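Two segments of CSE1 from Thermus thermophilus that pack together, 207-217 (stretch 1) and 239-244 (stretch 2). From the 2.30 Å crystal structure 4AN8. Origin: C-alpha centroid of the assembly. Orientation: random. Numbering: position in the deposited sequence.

Stretch 1 207-217: LVPYTPEDDAP
Stretch 2, residues 239-244: TGRTRV

Stretch 1 is an irregular, largely extended segment that makes a type II beta turn from Pro 212 to Asp 215, closed by a weak Asp 215 N to Pro 212 O bond of 3.2 Å. Asp 214, at phi/psi 75/24, brings the chain out of the turn. Stretch 2 begins a helix at Arg 241, with Gly 240 as N-cap. In register, the CA atoms of Asp 215 and Gly 240 lie 4.6 Å apart, and those of Pro 217 and Arg 243 4.4 Å.

The first helical turn leaves amides without helical carbonyl partners, and the Asp 215 carboxylate (chi1 t, chi2 34°) accepts from two of them: Thr 242 N gives to Asp 215 OD2 at 2.8 Å and Arg 243 N to Asp 215 OD1 at 2.9 Å. Arg 241 N, 3.4 Å from Asp 215 OD2, has too poor an angle to join. Asp 215 OD2 also accepts from Thr 242 OG1 (chi1 p) at 2.8 Å and from Tyr 210 OH at 2.6 Å, so a carboxylate, with two oxygens free of protons and able to take several donors, suits this site. Gly 240 (phi/psi 91/116) suits its own: an ideal CB would lie 2.5 Å from Asp 215 OD1, and these backbone angles would jam it against the preceding carbonyl.

The arginines satisfy backbone carbonyls. Arg 241, t, t, m with chi4 177°, reaches back along stretch 1, giving NH1 to Val 208 O at 2.5 Å and NH2 to Pro 209 O at 3.0 Å; both oxygens lie near the guanidinium plane, while Tyr 210 CD1 lies over one face. Arg 243, also t, t, m but with chi4 108°, bridges the stretches: its NH1 donates to Asp 214 O at 3.2 Å and to Thr 239 O at 2.9 Å. Asp 215 OD1, 4.1 Å from Arg 243 NH1, lies well out of the guanidinium plane, so toward that group it offers charge alone, with no N-H pointing at it.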

# COMPACT_ATOMS: atom_id res chain seq x y z
N LEU A 207 10.28 -7.88 -7.75
CA LEU A 207 10.84 -7.67 -9.09
C LEU A 207 10.14 -8.51 -10.14
O LEU A 207 10.70 -9.48 -10.64
CB LEU A 207 12.34 -7.96 -9.14
CG LEU A 207 13.29 -6.86 -8.70
CD1 LEU A 207 14.71 -7.39 -8.75
CD2 LEU A 207 13.15 -5.64 -9.59
N VAL A 208 8.92 -8.10 -10.48
CA VAL A 208 8.10 -8.76 -11.47
C VAL A 208 8.75 -8.68 -12.86
O VAL A 208 9.32 -7.63 -13.22
CB VAL A 208 6.70 -8.11 -11.47
CG1 VAL A 208 5.76 -8.75 -12.54
CG2 VAL A 208 6.09 -8.18 -10.04
N PRO A 209 8.70 -9.79 -13.63
CA PRO A 209 9.34 -9.83 -14.95
C PRO A 209 9.01 -8.59 -15.74
O PRO A 209 7.85 -8.18 -15.79
CB PRO A 209 8.75 -11.08 -15.60
CG PRO A 209 8.62 -12.04 -14.38
CD PRO A 209 8.26 -11.13 -13.19
N TYR A 210 10.05 -7.99 -16.31
CA TYR A 210 9.94 -6.68 -16.91
C TYR A 210 10.71 -6.64 -18.21
O TYR A 210 11.76 -7.25 -18.32
CB TYR A 210 10.57 -5.67 -15.96
CG TYR A 210 10.71 -4.25 -16.49
CD1 TYR A 210 9.62 -3.40 -16.54
CD2 TYR A 210 11.95 -3.75 -16.88
CE1 TYR A 210 9.73 -2.11 -17.00
CE2 TYR A 210 12.09 -2.45 -17.34
CZ TYR A 210 10.97 -1.63 -17.40
OH TYR A 210 11.08 -0.34 -17.84
N THR A 211 10.15 -5.93 -19.20
CA THR A 211 10.89 -5.49 -20.38
C THR A 211 10.84 -3.96 -20.47
O THR A 211 9.80 -3.37 -20.21
CB THR A 211 10.33 -6.11 -21.67
OG1 THR A 211 8.90 -6.08 -21.62
CG2 THR A 211 10.78 -7.53 -21.81
N PRO A 212 11.96 -3.33 -20.83
CA PRO A 212 12.09 -1.86 -20.80
C PRO A 212 11.32 -1.10 -21.87
O PRO A 212 11.17 0.13 -21.74
CB PRO A 212 13.60 -1.62 -20.97
CG PRO A 212 14.13 -2.84 -21.55
CD PRO A 212 13.26 -3.98 -21.07
N GLU A 213 10.84 -1.78 -22.90
CA GLU A 213 10.28 -1.07 -24.05
C GLU A 213 9.12 -0.11 -23.71
O GLU A 213 8.16 -0.50 -23.05
CB GLU A 213 9.86 -2.06 -25.14
CG GLU A 213 11.02 -2.69 -25.92
CD GLU A 213 11.77 -3.76 -25.14
OE1 GLU A 213 11.22 -4.27 -24.13
OE2 GLU A 213 12.91 -4.11 -25.53
N ASP A 214 9.23 1.14 -24.15
CA ASP A 214 8.11 2.09 -24.05
C ASP A 214 7.93 2.59 -22.63
O ASP A 214 6.85 3.01 -22.23
CB ASP A 214 6.80 1.47 -24.56
CG ASP A 214 6.76 1.32 -26.08
OD1 ASP A 214 7.38 0.37 -26.60
OD2 ASP A 214 6.10 2.15 -26.74
N ASP A 215 9.00 2.52 -21.85
CA ASP A 215 8.94 2.92 -20.47
C ASP A 215 10.21 3.67 -20.18
O ASP A 215 11.22 3.48 -20.86
CB ASP A 215 8.81 1.68 -19.57
CG ASP A 215 8.62 2.04 -18.10
OD1 ASP A 215 7.99 3.07 -17.80
OD2 ASP A 215 9.11 1.30 -17.23
N ALA A 216 10.16 4.55 -19.19
CA ALA A 216 11.33 5.29 -18.76
C ALA A 216 10.95 5.97 -17.46
O ALA A 216 9.84 6.49 -17.34
CB ALA A 216 11.72 6.35 -19.84
N PRO A 217 11.85 5.94 -16.49
CA PRO A 217 11.61 6.69 -15.25
C PRO A 217 11.86 8.18 -15.51
O PRO A 217 12.45 8.55 -16.55
CB PRO A 217 12.67 6.13 -14.29
CG PRO A 217 13.80 5.63 -15.21
CD PRO A 217 13.09 5.14 -16.46
N THR A 239 1.07 4.89 -18.10
CA THR A 239 1.50 3.55 -18.44
C THR A 239 3.00 3.47 -18.37
O THR A 239 3.68 4.50 -18.35
CB THR A 239 1.03 3.18 -19.88
OG1 THR A 239 1.36 1.82 -20.13
CG2 THR A 239 1.71 4.09 -20.95
N GLY A 240 3.55 2.27 -18.35
CA GLY A 240 4.98 2.11 -18.18
C GLY A 240 5.31 1.97 -16.70
O GLY A 240 5.08 2.89 -15.92
N ARG A 241 5.83 0.81 -16.32
CA ARG A 241 6.03 0.49 -14.91
C ARG A 241 6.87 1.54 -14.18
O ARG A 241 6.46 2.06 -13.15
CB ARG A 241 6.64 -0.90 -14.73
CG ARG A 241 6.70 -1.33 -13.26
CD ARG A 241 7.40 -2.67 -13.13
NE ARG A 241 6.71 -3.71 -13.89
CZ ARG A 241 7.12 -4.96 -14.00
NH1 ARG A 241 8.23 -5.36 -13.36
NH2 ARG A 241 6.41 -5.81 -14.72
N THR A 242 8.05 1.85 -14.70
CA THR A 242 8.93 2.76 -13.97
C THR A 242 8.51 4.20 -14.16
O THR A 242 8.84 5.05 -13.33
CB THR A 242 10.41 2.58 -14.33
OG1 THR A 242 10.65 3.09 -15.65
CG2 THR A 242 10.75 1.11 -14.29
N ARG A 243 7.78 4.48 -15.25
CA ARG A 243 7.28 5.84 -15.45
C ARG A 243 6.23 6.08 -14.38
O ARG A 243 6.17 7.12 -13.76
CB ARG A 243 6.68 6.01 -16.87
CG ARG A 243 5.94 7.33 -17.07
CD ARG A 243 5.34 7.48 -18.51
NE ARG A 243 6.36 7.39 -19.55
CZ ARG A 243 6.49 6.34 -20.37
NH1 ARG A 243 5.66 5.30 -20.31
NH2 ARG A 243 7.45 6.34 -21.28
N VAL A 244 5.38 5.10 -14.16
CA VAL A 244 4.41 5.19 -13.09
C VAL A 244 5.02 5.18 -11.67
O VAL A 244 4.61 5.97 -10.85
CB VAL A 244 3.29 4.16 -13.27
CG1 VAL A 244 2.32 4.20 -12.08
CG2 VAL A 244 2.54 4.50 -14.57